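Local coordinates for protein beta-hexosaminidase LpqI (Mycobacterium tuberculosis H37Rv, PDB 6GFV) that removes terminal beta-1,4-linked N-acetylglucosamine from peptidoglycan fragments during mycobacterial cell wall recycling, at residues A116-R119 with G120-R124; D140-D143 with D144-I147; A36-V39 with V40-H44; S329-R332 with V333-K337; G153-P156 with A157-T160. All coordinates share one frame; numbering follows the deposited sequence.

Five short-range contacts sample one TIM-barrel-like glycoside hydrolase family 3 domain, each a case of side chains meeting within a helical turn, a tight turn or a helix start. Contacts 2 and 5 belong to the same loop-to-helix region, their centres about 15 Å apart, and they touch where Asp-140 CB lies 3.7 Å from Ser-154 CB. Contacts 3 and 4 sit away from the annotated sites, on helices whose nearest atoms in the two contacts are about 7 Å apart. Contacts 1 and 2 approach the probable substrate site most closely: the side chains of Met-123 and Arg-88, and of Thr-145 and Arg-150, are each about 8 Å apart.

Contact 1 (A116-R119 with G120-R124); sequences ARDR and GRQMR
CG lies anti to the backbone N in Asp-118 (chi1 -175°) and roughly so in Arg-121 (-155°), and the two side chains meet one turn apart on the alpha-helix 109-126. Arg-121 bends at chi3, which turns NH1 back to Asp-118 OD1; the resulting i to i+3 salt bridge measures 3.1 Å. The oxygen lies at the guanidinium edge, near its plane, although the carboxylate itself is turned well away from that plane. The other carboxylate oxygen serves the next residue along. Gln-122 NE2 donates to Asp-118 OD2 at 3.0 Å, reaching it from above the carboxylate plane while the oxygen stays close to the amide plane. One aspartate thus links two successive side chains, one by each oxygen.

Arg-117 and Arg-121 run side by side in the same direction, with NE of Arg-117 3.9 Å from NH2 of Arg-121. A water accepts from NH2 of Arg-117 and, weakly, from NH2 of Arg-121. The proximity of two positive groups is probably eased by Asp-118 and by the salt bridges of Arg-117 to Asp-114 and Asp-172. Arg-119 leaves on the buried side, where it binds Gly-95 O and Glu-81 and touches Tyr-166 of helix 156-172. On the same turn, the terminal CE of Met-123 lies 3.6 Å from Arg-119 O.

Contact 2 (D140-D143 with D144-I147); sequences DAPD and DTVI
Pro-142 to Thr-145 form a type I beta turn, closed by the backbone bond from Thr-145 N to Pro-142 O at 3.1 Å. The hydroxyl of Thr-145 doubles this closure: OG1 donates to the same Pro-142 O at 2.7 Å. The two donors use the carbonyl differently, because OG1 lies in its plane whereas the amide nitrogen stands 52° out of it. A chi1 of 58° puts OG1 between the threonine's own backbone N and carbonyl carbon, and from there it can reach back across the turn. The same rotation sends CG2 against the proline ring, 3.8 Å from Pro-142 CD, and the two side chains meet at a slant. The methyl of Ala-141 touches the hydroxyl, CB lying 3.5 Å from Thr-145 OG1. At the corner, the carboxylate of Asp-143 turns outward from the turn to a salt bridge with Arg-101, which also binds Ala-141 O.

Arg-85 holds Thr-145 O, and Arg-150, later in the same loop and probably substrate-binding, donates to Val-146 O, consistent with a place beside the active site. The turn belongs to the long surface loop that runs from strand 130-131 to helix 156-172.

Contact 3 (A36-V39 with V40-H44); sequences AQAV and VTNYH
Hydrogen bonding across this helical turn centres on Gln-37 O, which accepts from both Thr-41 N and Thr-41 OG1, each at 3.1 Å. The two donors arrive from opposite faces of the carbonyl plane. Thr-41 has chi1 of -69°, which sets OG1 beside its own backbone N and directs it back toward the carbonyl four residues earlier. The bent chain of Gln-37 also brings OE1 to 3.1 Å from Thr-41 OG1. At the C-terminal end Val-39 O accepts from Tyr-43 N at 3.0 Å and weakly from His-44 N at 3.5 Å.

Apolar contacts form a second group. Val-39 CG2 approaches Tyr-43 CD2 at 4.3 Å, and both side chains continue onto Val-305 of helix 305-317. The other branch, Val-39 CG1, lies 4.3 Å from Val-40 CG2, while Ile-66 of helix 62-69 packs on Ala-36 and Val-40.

His-44 leaves the helix with positive phi, and its ND1 is bonded to Asp-20. This is the end of the connecting helix in a beta-alpha-beta crossover, the repeating unit of TIM-barrel folds, here joining parallel strands 26-29 and 47-50.

Contact 4 (S329-R332 with V333-K337); sequences SVVR and VATMK
Val-333 packs its branches against Ser-329 and Val-330 in the preceding turn of helix 323-337 and illustrates how a branched side chain lies over helix carbonyls. Its CB stands 3.8 Å from Ser-329 O. At the first tip, CG1 approaches the same oxygen at 3.2 Å; at the second, CG2 comes to 3.1 Å from Val-330 O. With chi1 at -56°, CG2 sits between the residue's own N and carbonyl carbon, astride the two neighbouring carbonyls of the turn before. Both oxygens also take backbone bonds, Ser-329 O from Val-333 N and Val-330 O from Ala-334 N.

Thr-335 meets its turn with a polar branch instead. OG1 donates to Val-331 O at 3.0 Å, and Thr-335 N reaches that oxygen from the opposite carbonyl face at 3.1 Å. Ala-334, smaller than either, sets CB 3.6 Å from Val-330 O and also touches Pro-9 and Leu-73. The polar tips turn to other parts of the fold: Arg-332 extends to Asp-295 and Asp-262, Ser-329 OG shares Asp-295, and Lys-337 NZ binds Gly-46 O and Gln-24.

Chemically, the contact separates two roles. Valine and alanine methyls lie against carbonyl oxygens that already accept backbone bonds, whereas threonine supplies a second hydrogen bond, and Val-331 O is consequently gripped by two donors belonging to one residue.

Contact 5 (G153-P156 with A157-T160); sequences GSDP and ATVT
Asp-155 and Thr-158 make the tight part of this helix start, where both the hydroxyl and the amide of the threonine close on one carboxylate oxygen. Thr-158 OG1 and Thr-158 N each donate to Asp-155 OD2 at 2.9 Å. The hydroxyl uses the anti lone pair of OD2, while the amide comes from above the carboxylate plane. A chi1 of 157° swings the carboxylate of Asp-155 over the first turn, and the two side chains cross nearly at right angles. In the backbone, Val-159 N donates almost straight to Asp-155 O at 3.1 Å. Val-159 is buried and lays CG2 3.6 Å from Gly-153 O, with the loop residue Val-138 and, from helix 211-216, Pro-212 packing on it. Pro-156, the first residue of the helix, touches Val-211 of that same helix and Asp-208.

The outer side is looser. Ala-157 is exposed, its CB only skirting Asp-155 OD2 at 3.5 Å. A water there accepts from Ala-157 N at 3.3 Å.

Such a side-chain bond to the amide three residues on is the signature of an aspartate N-cap, here opening helix 156-172 of the TIM-barrel domain.

Contact 1 (A116-R119 with G120-R124)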
loop_
_atom_site.group_PDB
_atom_site.type_symbol
_atom_site.label_atom_id
_atom_site.label_comp_id
_atom_site.label_asym_id
_atom_site.label_seq_id
_atom_site.Cartn_x
_atom_site.Cartn_y
_atom_site.Cartn_z
ATOM N N ALA A 116 -0.244 -17.676 6.842
ATOM C CA ALA A 116 -0.089 -16.613 5.853
ATOM C C ALA A 116 0.173 -17.182 4.459
ATOM O O ALA A 116 -0.336 -16.665 3.471
ATOM C CB ALA A 116 1.034 -15.663 6.246
ATOM N N ARG A 117 0.980 -18.235 4.390
ATOM C CA ARG A 117 1.330 -18.837 3.110
ATOM C C ARG A 117 0.111 -19.497 2.456
ATOM O O ARG A 117 -0.107 -19.352 1.258
ATOM C CB ARG A 117 2.458 -19.854 3.274
ATOM C CG ARG A 117 2.837 -20.576 1.984
ATOM C CD ARG A 117 4.088 -21.443 2.141
ATOM N NE ARG A 117 3.929 -22.529 3.112
ATOM C CZ ARG A 117 4.451 -22.526 4.335
ATOM N NH1 ARG A 117 5.165 -21.486 4.761
ATOM N NH2 ARG A 117 4.253 -23.553 5.139
ATOM N N ASP A 118 -0.684 -20.206 3.244
ATOM C CA ASP A 118 -1.891 -20.831 2.709
ATOM C C ASP A 118 -2.909 -19.813 2.181
ATOM O O ASP A 118 -3.375 -19.921 1.049
ATOM C CB ASP A 118 -2.558 -21.698 3.769
ATOM C CG ASP A 118 -3.735 -22.464 3.215
ATOM O OD1 ASP A 118 -3.506 -23.416 2.447
ATOM O OD2 ASP A 118 -4.872 -22.087 3.515
ATOM N N ARG A 119 -3.262 -18.846 3.022
ATOM C CA ARG A 119 -4.139 -17.743 2.624
ATOM C C ARG A 119 -3.586 -16.989 1.409
ATOM O O ARG A 119 -4.332 -16.615 0.508
ATOM C CB ARG A 119 -4.360 -16.780 3.804
ATOM C CG ARG A 119 -5.262 -17.347 4.943
ATOM C CD ARG A 119 -5.416 -16.412 6.165
ATOM N NE ARG A 119 -6.386 -15.344 5.955
ATOM C CZ ARG A 119 -7.701 -15.471 6.115
ATOM N NH1 ARG A 119 -8.217 -16.627 6.507
ATOM N NH2 ARG A 119 -8.505 -14.437 5.881
ATOM N N GLY A 120 -2.272 -16.787 1.374
ATOM C CA GLY A 120 -1.629 -16.106 0.256
ATOM C C GLY A 120 -1.729 -16.901 -1.039
ATOM O O GLY A 120 -1.901 -16.340 -2.123
ATOM N N ARG A 121 -1.604 -18.215 -0.912
ATOM C CA ARG A 121 -1.728 -19.130 -2.035
ATOM C C ARG A 121 -3.117 -19.050 -2.681
ATOM O O ARG A 121 -3.244 -19.003 -3.897
ATOM C CB ARG A 121 -1.446 -20.549 -1.558
ATOM C CG ARG A 121 -0.963 -21.499 -2.622
ATOM C CD ARG A 121 -0.977 -22.934 -2.112
ATOM N NE ARG A 121 0.184 -23.240 -1.289
ATOM C CZ ARG A 121 0.137 -23.664 -0.028
ATOM N NH1 ARG A 121 -1.024 -23.853 0.584
ATOM N NH2 ARG A 121 1.267 -23.912 0.619
ATOM N N GLN A 122 -4.154 -19.038 -1.846
ATOM C CA GLN A 122 -5.536 -18.912 -2.301
ATOM C C GLN A 122 -5.803 -17.540 -2.940
ATOM O O GLN A 122 -6.531 -17.435 -3.923
ATOM C CB GLN A 122 -6.496 -19.159 -1.132
ATOM C CG GLN A 122 -6.416 -20.596 -0.570
ATOM C CD GLN A 122 -7.468 -20.877 0.485
ATOM O OE1 GLN A 122 -8.659 -20.854 0.206
ATOM N NE2 GLN A 122 -7.031 -21.117 1.707
ATOM N N MET A 123 -5.206 -16.495 -2.377
ATOM C CA MET A 123 -5.293 -15.151 -2.935
ATOM C C MET A 123 -4.616 -15.039 -4.304
ATOM O O MET A 123 -5.113 -14.366 -5.191
ATOM C CB MET A 123 -4.674 -14.123 -1.973
ATOM C CG MET A 123 -5.626 -13.606 -0.908
ATOM S SD MET A 123 -4.922 -12.245 0.069
ATOM C CE MET A 123 -3.837 -13.145 1.153
ATOM N N ARG A 124 -3.484 -15.702 -4.479
ATOM C CA ARG A 124 -2.795 -15.646 -5.765
ATOM C C ARG A 124 -3.562 -16.389 -6.886
ATOM O O ARG A 124 -3.555 -15.963 -8.041
ATOM C CB ARG A 124 -1.385 -16.212 -5.645
ATOM C CG ARG A 124 -0.604 -16.143 -6.954
ATOM C CD ARG A 124 0.806 -16.664 -6.821
ATOM N NE ARG A 124 0.935 -18.079 -7.162
ATOM C CZ ARG A 124 1.077 -19.067 -6.281
ATOM N NH1 ARG A 124 1.097 -18.818 -4.978
ATOM N NH2 ARG A 124 1.191 -20.317 -6.706
HETATM O O HOH W 1 2.510 -25.586 3.270
#

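Contact 2 (D140-D143 with D144-I147)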
loop_
_atom_site.group_PDB
_atom_site.type_symbol
_atom_site.label_atom_id
_atom_site.label_comp_id
_atom_site.label_asym_id
_atom_site.label_seq_id
_atom_site.Cartn_x
_atom_site.Cartn_y
_atom_site.Cartn_z
ATOM N N ASP A 140 -1.261 -1.698 23.022
ATOM C CA ASP A 140 -2.019 -2.534 23.941
ATOM C C ASP A 140 -3.436 -1.991 24.135
ATOM O O ASP A 140 -4.089 -2.290 25.132
ATOM C CB ASP A 140 -1.304 -2.649 25.293
ATOM C CG ASP A 140 -1.059 -1.300 25.947
ATOM O OD1 ASP A 140 -1.396 -0.260 25.350
ATOM O OD2 ASP A 140 -0.517 -1.275 27.067
ATOM N N ALA A 141 -3.913 -1.203 23.178
ATOM C CA ALA A 141 -5.276 -0.660 23.222
ATOM C C ALA A 141 -6.337 -1.767 23.126
ATOM O O ALA A 141 -6.034 -2.860 22.659
ATOM C CB ALA A 141 -5.461 0.354 22.109
ATOM N N PRO A 142 -7.583 -1.491 23.571
ATOM C CA PRO A 142 -8.655 -2.497 23.526
ATOM C C PRO A 142 -8.896 -3.108 22.136
ATOM O O PRO A 142 -8.624 -2.456 21.137
ATOM C CB PRO A 142 -9.882 -1.712 24.001
ATOM C CG PRO A 142 -9.312 -0.686 24.925
ATOM C CD PRO A 142 -8.003 -0.280 24.299
ATOM N N ASP A 143 -9.396 -4.346 22.104
ATOM C CA ASP A 143 -9.591 -5.113 20.871
ATOM C C ASP A 143 -10.323 -4.355 19.763
ATOM O O ASP A 143 -9.887 -4.341 18.618
ATOM C CB ASP A 143 -10.345 -6.418 21.171
ATOM C CG ASP A 143 -9.456 -7.485 21.785
ATOM O OD1 ASP A 143 -8.249 -7.236 21.951
ATOM O OD2 ASP A 143 -9.953 -8.587 22.093
ATOM N N ASP A 144 -11.432 -3.716 20.105
ATOM C CA ASP A 144 -12.279 -3.088 19.101
ATOM C C ASP A 144 -11.883 -1.654 18.717
ATOM O O ASP A 144 -12.590 -1.009 17.948
ATOM C CB ASP A 144 -13.733 -3.110 19.580
ATOM C CG ASP A 144 -14.431 -4.425 19.268
ATOM O OD1 ASP A 144 -14.092 -5.065 18.252
ATOM O OD2 ASP A 144 -15.311 -4.833 20.051
ATOM N N THR A 145 -10.759 -1.156 19.226
ATOM C CA THR A 145 -10.306 0.183 18.845
ATOM C C THR A 145 -9.698 0.159 17.441
ATOM O O THR A 145 -9.489 -0.912 16.877
ATOM C CB THR A 145 -9.285 0.771 19.863
ATOM O OG1 THR A 145 -8.154 -0.096 19.994
ATOM C CG2 THR A 145 -9.923 0.914 21.211
ATOM N N VAL A 146 -9.435 1.338 16.880
ATOM C CA VAL A 146 -9.029 1.487 15.473
ATOM C C VAL A 146 -7.866 0.584 15.050
ATOM O O VAL A 146 -7.867 0.020 13.952
ATOM C CB VAL A 146 -8.681 2.967 15.165
ATOM C CG1 VAL A 146 -7.701 3.529 16.185
ATOM C CG2 VAL A 146 -8.133 3.117 13.758
ATOM N N ILE A 147 -6.881 0.408 15.916
ATOM C CA ILE A 147 -5.884 -0.615 15.654
ATOM C C ILE A 147 -6.260 -1.842 16.453
ATOM O O ILE A 147 -6.602 -2.859 15.877
ATOM C CB ILE A 147 -4.448 -0.164 15.989
ATOM C CG1 ILE A 147 -4.086 1.095 15.209
ATOM C CG2 ILE A 147 -3.455 -1.252 15.616
ATOM C CD1 ILE A 147 -4.249 0.959 13.707
#

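Contact 3 (A36-V39 with V40-H44)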
loop_
_atom_site.group_PDB
_atom_site.type_symbol
_atom_site.label_atom_id
_atom_site.label_comp_id
_atom_site.label_asym_id
_atom_site.label_seq_id
_atom_site.Cartn_x
_atom_site.Cartn_y
_atom_site.Cartn_z
ATOM N N ALA A 36 -14.266 -1.683 -13.171
ATOM C CA ALA A 36 -12.859 -2.002 -13.306
ATOM C C ALA A 36 -12.424 -2.047 -14.782
ATOM O O ALA A 36 -11.411 -1.460 -15.150
ATOM C CB ALA A 36 -12.559 -3.310 -12.617
ATOM N N GLN A 37 -13.199 -2.724 -15.626
ATOM C CA GLN A 37 -12.877 -2.823 -17.048
ATOM C C GLN A 37 -12.825 -1.447 -17.712
ATOM O O GLN A 37 -11.961 -1.192 -18.543
ATOM C CB GLN A 37 -13.886 -3.728 -17.772
ATOM C CG GLN A 37 -13.660 -3.895 -19.265
ATOM C CD GLN A 37 -12.360 -4.610 -19.602
ATOM O OE1 GLN A 37 -11.287 -4.001 -19.618
ATOM N NE2 GLN A 37 -12.450 -5.906 -19.875
ATOM N N ALA A 38 -13.729 -0.553 -17.334
ATOM C CA ALA A 38 -13.756 0.767 -17.949
ATOM C C ALA A 38 -12.558 1.628 -17.528
ATOM O O ALA A 38 -11.957 2.290 -18.362
ATOM C CB ALA A 38 -15.063 1.488 -17.624
ATOM N N VAL A 39 -12.209 1.617 -16.247
ATOM C CA VAL A 39 -11.127 2.488 -15.794
ATOM C C VAL A 39 -9.783 2.035 -16.392
ATOM O O VAL A 39 -8.988 2.877 -16.804
ATOM C CB VAL A 39 -11.062 2.574 -14.247
ATOM C CG1 VAL A 39 -10.430 1.333 -13.628
ATOM C CG2 VAL A 39 -10.324 3.849 -13.812
ATOM N N VAL A 40 -9.560 0.725 -16.508
ATOM C CA VAL A 40 -8.350 0.197 -17.145
ATOM C C VAL A 40 -8.288 0.508 -18.651
ATOM O O VAL A 40 -7.258 0.953 -19.153
ATOM C CB VAL A 40 -8.221 -1.336 -16.953
ATOM C CG1 VAL A 40 -7.038 -1.879 -17.732
ATOM C CG2 VAL A 40 -8.065 -1.682 -15.482
ATOM N N THR A 41 -9.386 0.283 -19.368
ATOM C CA THR A 41 -9.408 0.502 -20.809
ATOM C C THR A 41 -9.244 1.982 -21.174
ATOM O O THR A 41 -8.524 2.322 -22.113
ATOM C CB THR A 41 -10.721 -0.052 -21.437
ATOM O OG1 THR A 41 -10.712 -1.482 -21.371
ATOM C CG2 THR A 41 -10.858 0.351 -22.901
ATOM N N ASN A 42 -9.894 2.859 -20.415
ATOM C CA ASN A 42 -9.938 4.270 -20.767
ATOM C C ASN A 42 -8.809 5.146 -20.194
ATOM O O ASN A 42 -8.474 6.176 -20.770
ATOM C CB ASN A 42 -11.281 4.848 -20.348
ATOM C CG ASN A 42 -12.422 4.262 -21.139
ATOM O OD1 ASN A 42 -12.238 3.851 -22.281
ATOM N ND2 ASN A 42 -13.597 4.197 -20.533
ATOM N N TYR A 43 -8.228 4.730 -19.074
ATOM C CA TYR A 43 -7.256 5.578 -18.379
ATOM C C TYR A 43 -5.949 4.870 -18.039
ATOM O O TYR A 43 -4.999 5.515 -17.592
ATOM C CB TYR A 43 -7.896 6.154 -17.111
ATOM C CG TYR A 43 -9.108 6.998 -17.425
ATOM C CD1 TYR A 43 -8.966 8.233 -18.043
ATOM C CD2 TYR A 43 -10.391 6.559 -17.120
ATOM C CE1 TYR A 43 -10.062 9.005 -18.345
ATOM C CE2 TYR A 43 -11.502 7.331 -17.421
ATOM C CZ TYR A 43 -11.331 8.550 -18.041
ATOM O OH TYR A 43 -12.417 9.331 -18.355
ATOM N N HIS A 44 -5.911 3.554 -18.229
ATOM C CA HIS A 44 -4.683 2.763 -18.111
ATOM C C HIS A 44 -4.025 2.818 -16.729
ATOM O O HIS A 44 -2.803 2.882 -16.625
ATOM C CB HIS A 44 -3.653 3.214 -19.155
ATOM C CG HIS A 44 -4.204 3.348 -20.540
ATOM N ND1 HIS A 44 -3.702 4.249 -21.454
ATOM C CD2 HIS A 44 -5.212 2.694 -21.167
ATOM C CE1 HIS A 44 -4.382 4.151 -22.581
ATOM N NE2 HIS A 44 -5.305 3.216 -22.432
#

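Contact 4 (S329-R332 with V333-K337)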
loop_
_atom_site.group_PDB
_atom_site.type_symbol
_atom_site.label_atom_id
_atom_site.label_comp_id
_atom_site.label_asym_id
_atom_site.label_seq_id
_atom_site.Cartn_x
_atom_site.Cartn_y
_atom_site.Cartn_z
ATOM N N SER A 329 9.665 6.690 -9.762
ATOM C CA SER A 329 8.564 5.899 -9.241
ATOM C C SER A 329 8.052 4.880 -10.262
ATOM O O SER A 329 7.682 3.777 -9.886
ATOM C CB SER A 329 7.428 6.806 -8.787
ATOM O OG SER A 329 7.760 7.451 -7.577
ATOM N N VAL A 330 8.029 5.241 -11.543
ATOM C CA VAL A 330 7.624 4.281 -12.568
ATOM C C VAL A 330 8.560 3.071 -12.605
ATOM O O VAL A 330 8.117 1.944 -12.820
ATOM C CB VAL A 330 7.554 4.914 -13.986
ATOM C CG1 VAL A 330 7.393 3.831 -15.053
ATOM C CG2 VAL A 330 6.401 5.908 -14.072
ATOM N N VAL A 331 9.843 3.299 -12.354
ATOM C CA VAL A 331 10.818 2.209 -12.332
ATOM C C VAL A 331 10.583 1.300 -11.134
ATOM O O VAL A 331 10.685 0.085 -11.237
ATOM C CB VAL A 331 12.279 2.745 -12.315
ATOM C CG1 VAL A 331 13.277 1.611 -12.106
ATOM C CG2 VAL A 331 12.580 3.501 -13.604
ATOM N N ARG A 332 10.240 1.896 -10.002
ATOM C CA ARG A 332 9.950 1.127 -8.802
ATOM C C ARG A 332 8.714 0.255 -8.986
ATOM O O ARG A 332 8.667 -0.875 -8.516
ATOM C CB ARG A 332 9.766 2.058 -7.600
ATOM C CG ARG A 332 11.053 2.614 -7.069
ATOM C CD ARG A 332 10.884 3.139 -5.668
ATOM N NE ARG A 332 12.060 3.883 -5.234
ATOM C CZ ARG A 332 12.158 5.206 -5.272
ATOM N NH1 ARG A 332 11.146 5.930 -5.707
ATOM N NH2 ARG A 332 13.259 5.807 -4.852
ATOM N N VAL A 333 7.714 0.767 -9.692
ATOM C CA VAL A 333 6.499 -0.009 -9.822
ATOM C C VAL A 333 6.705 -1.124 -10.861
ATOM O O VAL A 333 6.211 -2.231 -10.676
ATOM C CB VAL A 333 5.271 0.888 -10.145
ATOM C CG1 VAL A 333 5.122 1.960 -9.077
ATOM C CG2 VAL A 333 5.379 1.524 -11.483
ATOM N N ALA A 334 7.498 -0.872 -11.901
ATOM C CA ALA A 334 7.826 -1.942 -12.841
ATOM C C ALA A 334 8.525 -3.103 -12.126
ATOM O O ALA A 334 8.212 -4.268 -12.367
ATOM C CB ALA A 334 8.696 -1.414 -13.984
ATOM N N THR A 335 9.463 -2.768 -11.248
ATOM C CA THR A 335 10.237 -3.740 -10.490
ATOM C C THR A 335 9.309 -4.540 -9.590
ATOM O O THR A 335 9.430 -5.750 -9.478
ATOM C CB THR A 335 11.352 -3.046 -9.615
ATOM O OG1 THR A 335 12.250 -2.305 -10.444
ATOM C CG2 THR A 335 12.141 -4.057 -8.830
ATOM N N MET A 336 8.374 -3.843 -8.958
ATOM C CA MET A 336 7.355 -4.473 -8.124
ATOM C C MET A 336 6.501 -5.454 -8.932
ATOM O O MET A 336 6.247 -6.565 -8.491
ATOM C CB MET A 336 6.465 -3.400 -7.475
ATOM C CG MET A 336 5.249 -3.925 -6.721
ATOM S SD MET A 336 4.154 -2.638 -6.102
ATOM C CE MET A 336 3.198 -2.283 -7.574
ATOM N N LYS A 337 6.078 -5.039 -10.120
ATOM C CA LYS A 337 5.168 -5.850 -10.933
ATOM C C LYS A 337 5.856 -7.059 -11.546
ATOM O O LYS A 337 5.229 -8.083 -11.742
ATOM C CB LYS A 337 4.527 -5.006 -12.035
ATOM C CG LYS A 337 3.375 -4.151 -11.547
ATOM C CD LYS A 337 2.867 -3.236 -12.620
ATOM C CE LYS A 337 1.607 -2.512 -12.181
ATOM N NZ LYS A 337 0.991 -1.811 -13.307
#

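Contact 5 (G153-P156 with A157-T160)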
loop_
_atom_site.group_PDB
_atom_site.type_symbol
_atom_site.label_atom_id
_atom_site.label_comp_id
_atom_site.label_asym_id
_atom_site.label_seq_id
_atom_site.Cartn_x
_atom_site.Cartn_y
_atom_site.Cartn_z
ATOM N N GLY A 153 1.126 -7.153 18.883
ATOM C CA GLY A 153 1.553 -7.043 20.270
ATOM C C GLY A 153 1.924 -5.655 20.754
ATOM O O GLY A 153 1.950 -4.711 19.987
ATOM N N SER A 154 2.208 -5.535 22.046
ATOM C CA SER A 154 2.550 -4.239 22.634
ATOM C C SER A 154 4.062 -4.067 22.817
ATOM O O SER A 154 4.527 -3.047 23.324
ATOM C CB SER A 154 1.841 -4.067 23.973
ATOM O OG SER A 154 2.105 -5.161 24.829
ATOM N N ASP A 155 4.813 -5.075 22.404
ATOM C CA ASP A 155 6.265 -5.077 22.493
ATOM C C ASP A 155 6.901 -5.203 21.099
ATOM O O ASP A 155 6.545 -6.093 20.347
ATOM C CB ASP A 155 6.697 -6.231 23.408
ATOM C CG ASP A 155 8.117 -6.681 23.163
ATOM O OD1 ASP A 155 9.054 -6.003 23.632
ATOM O OD2 ASP A 155 8.300 -7.732 22.519
ATOM N N PRO A 156 7.844 -4.306 20.747
ATOM C CA PRO A 156 8.445 -4.316 19.402
ATOM C C PRO A 156 9.044 -5.656 18.962
ATOM O O PRO A 156 8.850 -6.034 17.813
ATOM C CB PRO A 156 9.556 -3.267 19.507
ATOM C CG PRO A 156 9.138 -2.381 20.616
ATOM C CD PRO A 156 8.404 -3.235 21.591
ATOM N N ALA A 157 9.767 -6.348 19.838
ATOM C CA ALA A 157 10.381 -7.622 19.470
ATOM C C ALA A 157 9.323 -8.653 19.080
ATOM O O ALA A 157 9.511 -9.426 18.146
ATOM C CB ALA A 157 11.244 -8.156 20.603
ATOM N N THR A 158 8.212 -8.654 19.806
ATOM C CA THR A 158 7.102 -9.554 19.528
ATOM C C THR A 158 6.512 -9.257 18.156
ATOM O O THR A 158 6.246 -10.161 17.364
ATOM C CB THR A 158 5.999 -9.425 20.601
ATOM O OG1 THR A 158 6.509 -9.868 21.864
ATOM C CG2 THR A 158 4.790 -10.239 20.235
ATOM N N VAL A 159 6.297 -7.980 17.883
ATOM C CA VAL A 159 5.777 -7.577 16.595
ATOM C C VAL A 159 6.754 -7.938 15.470
ATOM O O VAL A 159 6.331 -8.411 14.427
ATOM C CB VAL A 159 5.455 -6.061 16.565
ATOM C CG1 VAL A 159 5.174 -5.593 15.151
ATOM C CG2 VAL A 159 4.269 -5.753 17.479
ATOM N N THR A 160 8.053 -7.738 15.677
ATOM C CA THR A 160 9.028 -8.068 14.635
ATOM C C THR A 160 8.975 -9.550 14.300
ATOM O O THR A 160 8.969 -9.923 13.118
ATOM C CB THR A 160 10.480 -7.669 15.022
ATOM O OG1 THR A 160 10.546 -6.261 15.222
ATOM C CG2 THR A 160 11.453 -8.014 13.906
HETATM O O HOH W 2 11.187 -5.443 22.663
#